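PDB 1Q5E: P450 epoxidase from Sorangium cellulosum, which belongs to the cytochrome P450 family, a mainly helical haem-protein fold that holds protoporphyrin IX and its iron in its interior. Local coordinates for residues Q140-V145 with S408-L413; L301-V306 with F327-S332. All blocks are in the same frame, centred on the assembly; numbering follows the deposited sequence.

Followed from the N terminus, the chain first reaches residues 140-145, whose short strand 143-144 leads into helix 145-150 and whose partner, residues 408-413, comes only near the C terminus. Interaction 1 therefore closes a loop of more than 260 residues, about half of them helical. Interaction 2 is nested inside it: residues 301-306 and 327-332, with some twenty residues between them, pair in a separate five-stranded mixed sheet beside the haem. Interactions 1 and 2 do not touch, and their nearest atoms are about 12 Å apart. Interaction 1 ties the C-terminal strand 410-412 to strand 143-144 and the start of helix 145-150, while interaction 2 joins neighbouring strands of the other sheet.

Interaction 1 of 2, residues Q140-V145 with S408-L413; sequences QEEFDV and SLNVIL
Asp144 carries the polar core of this contact, the outer pairing of a small three-stranded antiparallel sheet in the P450 fold. Its carboxylate OD2 accepts the backbone N-H of Leu409, which arrives from above the carboxylate plane, 45° out of it. The same oxygen receives the N-H of Val146, so Asp144 is the N-cap of helix 145-150. Aspartate suits this place because one short acidic side chain can serve both the helix start and the neighbouring strand; with CG anti to the backbone N (chi1 -179°), the carboxylate lies on the side of the following residues, where Val146 N-H can reach OD2. Leu409 O in turn accepts Val145 N, and Val411 N donates to Phe143 O at 3.0 Å.

Around these bonds the packing is apolar on one face. Phe143 and Val411 place their side chains there, and branched Val145 lies against Leu409, CB to CB at 4.2 Å. Asn410, on the same face as Asp144, is partly exposed, whereas Asp144 is buried. Exposed Glu142 makes a long, weak ion pair with Lys392. Leu413 crosses Phe143 obliquely, its CD2 4.1 Å from both CB and CG of Phe143.

Interaction 2 of 2, residues L301-V306 with F327-S332; sequences LRIGTV and FLLIPS. With HEM (protoporphyrin IX containing Fe), chain B.
Ile303, in the loop just before strand 304-309, packs tightly on Phe327 of the antiparallel strand 325-329, part of the mixed beta sheet that lies beside the haem in the P450 fold. Ile303 crosses Phe327 obliquely, its CD1 3.5 Å from Phe327 CE2, while its CG2 branch meets Leu329 CD1 at 3.7 Å. Val306 sits over a face of the same ring: CG1 stands 3.8 Å from the centroid of Phe327 and 16° off the ring normal, a CH-pi contact made by one of the two methyls of the beta-branched valine. With CG1 anti to the carbonyl carbon (chi1 -59°), Val306 brings that methyl over the ring.

The backbone bonds are uneven. Leu328 N donates to Thr305 O at 2.8 Å. Ile330 N, at the start of helix 330-333, donates to Ile303 O. Gly304, with a phi of 152° and no side chain, lets Leu328 O come close to its CA.

The looser side has the weak return bond from Thr305 N to Leu328 O and the partly exposed Leu301, although Leu301 CD1 still meets Ile330 CD1 at 3.7 Å. Buried Arg302 points its CB away from the partner segment, its NH1 hydrogen-bonded to Pro19 O. Thr305 combines two roles: CG2 packs on Leu328, and OG1 makes a weak hydrogen bond to haem propionate O2A; Arg307, His103 and His363 are also hydrogen-bonded to the haem.

Strand 325-329 is flanked by strands 304-309 and 49-52, with helix 29-38 packing on Leu329 and Pro331 and helix 55-62 touching Thr305 and Leu328.

Interaction 1 of 2, residues Q140-V145 with S408-L413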
loop_
_atom_site.group_PDB
_atom_site.type_symbol
_atom_site.label_atom_id
_atom_site.label_comp_id
_atom_site.label_asym_id
_atom_site.label_seq_id
_atom_site.Cartn_x
_atom_site.Cartn_y
_atom_site.Cartn_z
ATOM N N GLN A 140 14.289 8.438 -26.659
ATOM C CA GLN A 140 14.832 7.114 -26.948
ATOM C C GLN A 140 13.975 6.361 -27.986
ATOM O O GLN A 140 14.302 6.351 -29.181
ATOM C CB GLN A 140 14.962 6.280 -25.663
ATOM C CG GLN A 140 16.171 6.633 -24.776
ATOM C CD GLN A 140 17.537 6.261 -25.384
ATOM O OE1 GLN A 140 18.550 6.932 -25.116
ATOM N NE2 GLN A 140 17.565 5.195 -26.186
ATOM N N GLU A 141 12.895 5.723 -27.529
ATOM C CA GLU A 141 12.030 4.940 -28.411
ATOM C C GLU A 141 10.614 4.873 -27.812
ATOM O O GLU A 141 9.648 5.461 -28.322
ATOM C CB GLU A 141 12.619 3.540 -28.592
ATOM C CG GLU A 141 13.924 3.527 -29.362
ATOM C CD GLU A 141 13.712 3.340 -30.856
ATOM O OE1 GLU A 141 14.609 3.700 -31.652
ATOM O OE2 GLU A 141 12.649 2.813 -31.242
ATOM N N GLU A 142 10.509 4.163 -26.700
ATOM C CA GLU A 142 9.272 4.129 -25.931
ATOM C C GLU A 142 9.585 4.254 -24.427
ATOM O O GLU A 142 10.764 4.286 -24.018
ATOM C CB GLU A 142 8.463 2.859 -26.249
ATOM C CG GLU A 142 8.317 2.588 -27.748
ATOM C CD GLU A 142 7.745 1.215 -28.029
ATOM O OE1 GLU A 142 7.252 0.989 -29.157
ATOM O OE2 GLU A 142 7.788 0.361 -27.119
ATOM N N PHE A 143 8.523 4.344 -23.623
ATOM C CA PHE A 143 8.646 4.587 -22.186
ATOM C C PHE A 143 7.528 3.889 -21.411
ATOM O O PHE A 143 6.347 4.066 -21.707
ATOM C CB PHE A 143 8.597 6.079 -21.950
ATOM C CG PHE A 143 8.965 6.499 -20.559
ATOM C CD1 PHE A 143 10.239 6.924 -20.288
ATOM C CD2 PHE A 143 8.022 6.524 -19.550
ATOM C CE1 PHE A 143 10.580 7.330 -19.034
ATOM C CE2 PHE A 143 8.359 6.925 -18.300
ATOM C CZ PHE A 143 9.628 7.321 -18.019
ATOM N N ASP A 144 7.916 3.067 -20.445
ATOM C CA ASP A 144 6.977 2.343 -19.638
ATOM C C ASP A 144 6.978 2.985 -18.235
ATOM O O ASP A 144 7.990 2.917 -17.486
ATOM C CB ASP A 144 7.346 0.862 -19.600
ATOM C CG ASP A 144 6.354 0.019 -18.758
ATOM O OD1 ASP A 144 6.606 -1.187 -18.549
ATOM O OD2 ASP A 144 5.302 0.495 -18.253
ATOM N N VAL A 145 5.836 3.593 -17.884
ATOM C CA VAL A 145 5.744 4.365 -16.656
ATOM C C VAL A 145 5.977 3.484 -15.454
ATOM O O VAL A 145 6.536 3.925 -14.436
ATOM C CB VAL A 145 4.383 5.070 -16.495
ATOM C CG1 VAL A 145 4.223 5.599 -15.042
ATOM C CG2 VAL A 145 4.243 6.193 -17.515
ATOM N N SER A 408 2.531 -3.103 -16.846
ATOM C CA SER A 408 3.016 -2.296 -17.977
ATOM C C SER A 408 2.193 -1.048 -18.245
ATOM O O SER A 408 0.975 -1.040 -18.044
ATOM C CB SER A 408 3.028 -3.124 -19.275
ATOM O OG SER A 408 3.293 -2.300 -20.424
ATOM N N LEU A 409 2.864 -0.020 -18.760
ATOM C CA LEU A 409 2.227 1.265 -19.083
ATOM C C LEU A 409 3.153 2.112 -19.970
ATOM O O LEU A 409 4.051 2.812 -19.489
ATOM C CB LEU A 409 1.878 2.012 -17.804
ATOM C CG LEU A 409 0.834 3.097 -17.945
ATOM C CD1 LEU A 409 -0.300 2.474 -18.643
ATOM C CD2 LEU A 409 0.368 3.663 -16.552
ATOM N N ASN A 410 2.959 2.000 -21.275
ATOM C CA ASN A 410 3.862 2.638 -22.206
ATOM C C ASN A 410 3.113 3.795 -22.752
ATOM O O ASN A 410 1.909 3.736 -22.934
ATOM C CB ASN A 410 4.216 1.693 -23.377
ATOM C CG ASN A 410 4.951 0.409 -22.927
ATOM O OD1 ASN A 410 4.316 -0.572 -22.502
ATOM N ND2 ASN A 410 6.293 0.396 -23.074
ATOM N N VAL A 411 3.821 4.838 -23.084
ATOM C CA VAL A 411 3.163 6.033 -23.575
ATOM C C VAL A 411 4.143 6.703 -24.555
ATOM O O VAL A 411 5.333 6.338 -24.578
ATOM C CB VAL A 411 2.926 6.987 -22.407
ATOM C CG1 VAL A 411 2.057 6.359 -21.368
ATOM C CG2 VAL A 411 4.236 7.319 -21.777
ATOM N N ILE A 412 3.665 7.683 -25.331
ATOM C CA ILE A 412 4.549 8.499 -26.174
ATOM C C ILE A 412 4.690 9.932 -25.598
ATOM O O ILE A 412 3.749 10.718 -25.620
ATOM C CB ILE A 412 4.064 8.540 -27.656
ATOM C CG1 ILE A 412 3.996 7.151 -28.294
ATOM C CG2 ILE A 412 5.075 9.332 -28.499
ATOM C CD1 ILE A 412 2.813 6.269 -27.914
ATOM N N LEU A 413 5.868 10.265 -25.093
ATOM C CA LEU A 413 6.093 11.554 -24.437
ATOM C C LEU A 413 5.773 12.765 -25.312
ATOM O O LEU A 413 5.359 13.822 -24.801
ATOM C CB LEU A 413 7.534 11.673 -23.974
ATOM C CG LEU A 413 8.162 10.496 -23.250
ATOM C CD1 LEU A 413 9.403 11.011 -22.659
ATOM C CD2 LEU A 413 7.275 9.926 -22.145
#

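Interaction 2 of 2, residues L301-V306 with F327-S332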
loop_
_atom_site.group_PDB
_atom_site.type_symbol
_atom_site.label_atom_id
_atom_site.label_comp_id
_atom_site.label_asym_id
_atom_site.label_seq_id
_atom_site.Cartn_x
_atom_site.Cartn_y
_atom_site.Cartn_z
ATOM N N LEU A 301 -6.177 -1.505 -4.345
ATOM C CA LEU A 301 -6.426 -2.859 -3.825
ATOM C C LEU A 301 -7.295 -3.807 -4.717
ATOM O O LEU A 301 -7.974 -3.367 -5.647
ATOM C CB LEU A 301 -7.009 -2.818 -2.415
ATOM C CG LEU A 301 -6.226 -1.973 -1.464
ATOM C CD1 LEU A 301 -7.118 -1.692 -0.301
ATOM C CD2 LEU A 301 -4.999 -2.729 -1.071
ATOM N N ARG A 302 -7.230 -5.106 -4.398
ATOM C CA ARG A 302 -7.996 -6.159 -5.043
ATOM C C ARG A 302 -9.230 -6.447 -4.211
ATOM O O ARG A 302 -10.334 -6.524 -4.738
ATOM C CB ARG A 302 -7.177 -7.450 -5.123
ATOM C CG ARG A 302 -7.699 -8.452 -6.157
ATOM C CD ARG A 302 -6.739 -9.598 -6.476
ATOM N NE ARG A 302 -5.726 -9.192 -7.445
ATOM C CZ ARG A 302 -5.867 -9.345 -8.740
ATOM N NH1 ARG A 302 -6.958 -9.941 -9.212
ATOM N NH2 ARG A 302 -4.917 -8.925 -9.566
ATOM N N ILE A 303 -9.035 -6.671 -2.914
ATOM C CA ILE A 303 -10.162 -6.921 -2.027
ATOM C C ILE A 303 -10.248 -5.887 -0.909
ATOM O O ILE A 303 -11.310 -5.304 -0.690
ATOM C CB ILE A 303 -10.093 -8.305 -1.402
ATOM C CG1 ILE A 303 -9.295 -9.263 -2.281
ATOM C CG2 ILE A 303 -11.524 -8.825 -1.111
ATOM C CD1 ILE A 303 -9.188 -10.647 -1.725
ATOM N N GLY A 304 -9.150 -5.643 -0.196
ATOM C CA GLY A 304 -9.207 -4.651 0.864
ATOM C C GLY A 304 -8.223 -4.923 1.982
ATOM O O GLY A 304 -7.046 -5.225 1.747
ATOM N N THR A 305 -8.715 -4.808 3.210
ATOM C CA THR A 305 -7.893 -4.988 4.381
ATOM C C THR A 305 -8.575 -6.055 5.261
ATOM O O THR A 305 -9.808 -6.238 5.172
ATOM C CB THR A 305 -7.733 -3.617 5.098
ATOM O OG1 THR A 305 -6.734 -3.710 6.136
ATOM C CG2 THR A 305 -9.026 -3.225 5.804
ATOM N N VAL A 306 -7.788 -6.755 6.091
ATOM C CA VAL A 306 -8.305 -7.910 6.855
ATOM C C VAL A 306 -8.323 -7.783 8.359
ATOM O O VAL A 306 -7.338 -7.379 8.987
ATOM C CB VAL A 306 -7.544 -9.205 6.564
ATOM C CG1 VAL A 306 -7.624 -9.537 5.087
ATOM C CG2 VAL A 306 -6.096 -9.061 7.023
ATOM N N PHE A 327 -12.867 -9.572 5.350
ATOM C CA PHE A 327 -12.278 -8.674 4.373
ATOM C C PHE A 327 -13.114 -7.405 4.321
ATOM O O PHE A 327 -14.352 -7.472 4.319
ATOM C CB PHE A 327 -12.284 -9.310 2.985
ATOM C CG PHE A 327 -11.028 -10.086 2.658
ATOM C CD1 PHE A 327 -10.907 -11.434 3.009
ATOM C CD2 PHE A 327 -9.961 -9.474 2.003
ATOM C CE1 PHE A 327 -9.754 -12.154 2.716
ATOM C CE2 PHE A 327 -8.805 -10.193 1.714
ATOM C CZ PHE A 327 -8.710 -11.537 2.072
ATOM N N LEU A 328 -12.451 -6.246 4.300
ATOM C CA LEU A 328 -13.177 -4.985 4.143
ATOM C C LEU A 328 -13.024 -4.530 2.701
ATOM O O LEU A 328 -11.946 -4.076 2.295
ATOM C CB LEU A 328 -12.675 -3.914 5.114
ATOM C CG LEU A 328 -12.336 -4.363 6.542
ATOM C CD1 LEU A 328 -12.377 -3.181 7.480
ATOM C CD2 LEU A 328 -13.274 -5.430 6.998
ATOM N N LEU A 329 -14.087 -4.689 1.925
ATOM C CA LEU A 329 -13.987 -4.503 0.498
ATOM C C LEU A 329 -13.877 -3.029 0.231
ATOM O O LEU A 329 -14.903 -2.334 0.109
ATOM C CB LEU A 329 -15.169 -5.108 -0.262
ATOM C CG LEU A 329 -14.923 -5.105 -1.783
ATOM C CD1 LEU A 329 -13.938 -6.164 -2.098
ATOM C CD2 LEU A 329 -16.190 -5.317 -2.578
ATOM N N ILE A 330 -12.621 -2.575 0.134
ATOM C CA ILE A 330 -12.270 -1.162 0.005
ATOM C C ILE A 330 -12.520 -0.534 -1.359
ATOM O O ILE A 330 -12.890 0.629 -1.430
ATOM C CB ILE A 330 -10.821 -0.890 0.512
ATOM C CG1 ILE A 330 -10.784 -1.145 2.021
ATOM C CG2 ILE A 330 -10.421 0.571 0.246
ATOM C CD1 ILE A 330 -9.436 -1.304 2.599
ATOM N N PRO A 331 -12.338 -1.266 -2.448
ATOM C CA PRO A 331 -12.712 -0.713 -3.759
ATOM C C PRO A 331 -14.205 -0.323 -3.867
ATOM O O PRO A 331 -14.539 0.710 -4.409
ATOM C CB PRO A 331 -12.357 -1.844 -4.716
ATOM C CG PRO A 331 -11.288 -2.605 -4.004
ATOM C CD PRO A 331 -11.723 -2.597 -2.565
ATOM N N SER A 332 -15.094 -1.145 -3.331
ATOM C CA SER A 332 -16.516 -0.877 -3.411
ATOM C C SER A 332 -16.978 0.189 -2.409
ATOM O O SER A 332 -17.817 1.057 -2.732
ATOM C CB SER A 332 -17.307 -2.180 -3.209
ATOM O OG SER A 332 -18.629 -1.926 -2.754
HETATM C CHA HEM B . -0.816 0.836 6.776
HETATM C CHB HEM B . -2.172 2.139 2.324
HETATM C CHC HEM B . 2.248 3.999 1.655
HETATM C CHD HEM B . 3.693 2.154 5.774
HETATM C C1A HEM B . -1.595 1.132 5.667
HETATM C C2A HEM B . -3.026 0.902 5.606
HETATM C C3A HEM B . -3.415 1.250 4.380
HETATM C C4A HEM B . -2.246 1.730 3.642
HETATM C CMA HEM B . -4.857 1.162 3.872
HETATM C CAA HEM B . -3.896 0.368 6.784
HETATM C CBA HEM B . -4.324 -1.100 6.684
HETATM C CGA HEM B . -5.164 -1.469 7.892
HETATM O O1A HEM B . -4.654 -2.010 8.904
HETATM O O2A HEM B . -6.394 -1.230 7.881
HETATM C C1B HEM B . -1.060 2.730 1.760
HETATM C C2B HEM B . -1.015 3.335 0.433
HETATM C C3B HEM B . 0.212 3.835 0.263
HETATM C C4B HEM B . 0.954 3.580 1.471
HETATM C CMB HEM B . -2.178 3.348 -0.596
HETATM C CAB HEM B . 0.784 4.576 -0.940
HETATM C CBB HEM B . 0.048 4.977 -1.984
HETATM C C1C HEM B . 3.040 3.726 2.729
HETATM C C2C HEM B . 4.447 4.114 2.920
HETATM C C3C HEM B . 4.825 3.581 4.087
HETATM C C4C HEM B . 3.686 2.870 4.631
HETATM C CMC HEM B . 5.280 4.962 1.945
HETATM C CAC HEM B . 6.144 3.641 4.802
HETATM C CBC HEM B . 7.156 4.414 4.372
HETATM C C1D HEM B . 2.607 1.578 6.374
HETATM C C2D HEM B . 2.766 0.830 7.583
HETATM C C3D HEM B . 1.371 0.385 7.979
HETATM C C4D HEM B . 0.527 0.921 6.894
HETATM C CMD HEM B . 4.108 0.588 8.285
HETATM C CAD HEM B . 1.068 -0.464 9.263
HETATM C CBD HEM B . 0.187 0.324 10.247
HETATM C CGD HEM B . 0.276 -0.185 11.679
HETATM O O1D HEM B . 1.141 0.328 12.456
HETATM O O2D HEM B . -0.479 -1.113 12.076
HETATM N NA HEM B . -1.145 1.653 4.443
HETATM N NB HEM B . 0.162 2.903 2.376
HETATM N NC HEM B . 2.596 2.982 3.793
HETATM N ND HEM B . 1.262 1.640 5.994
HETATM FE FE HEM B . 0.678 2.472 4.211
#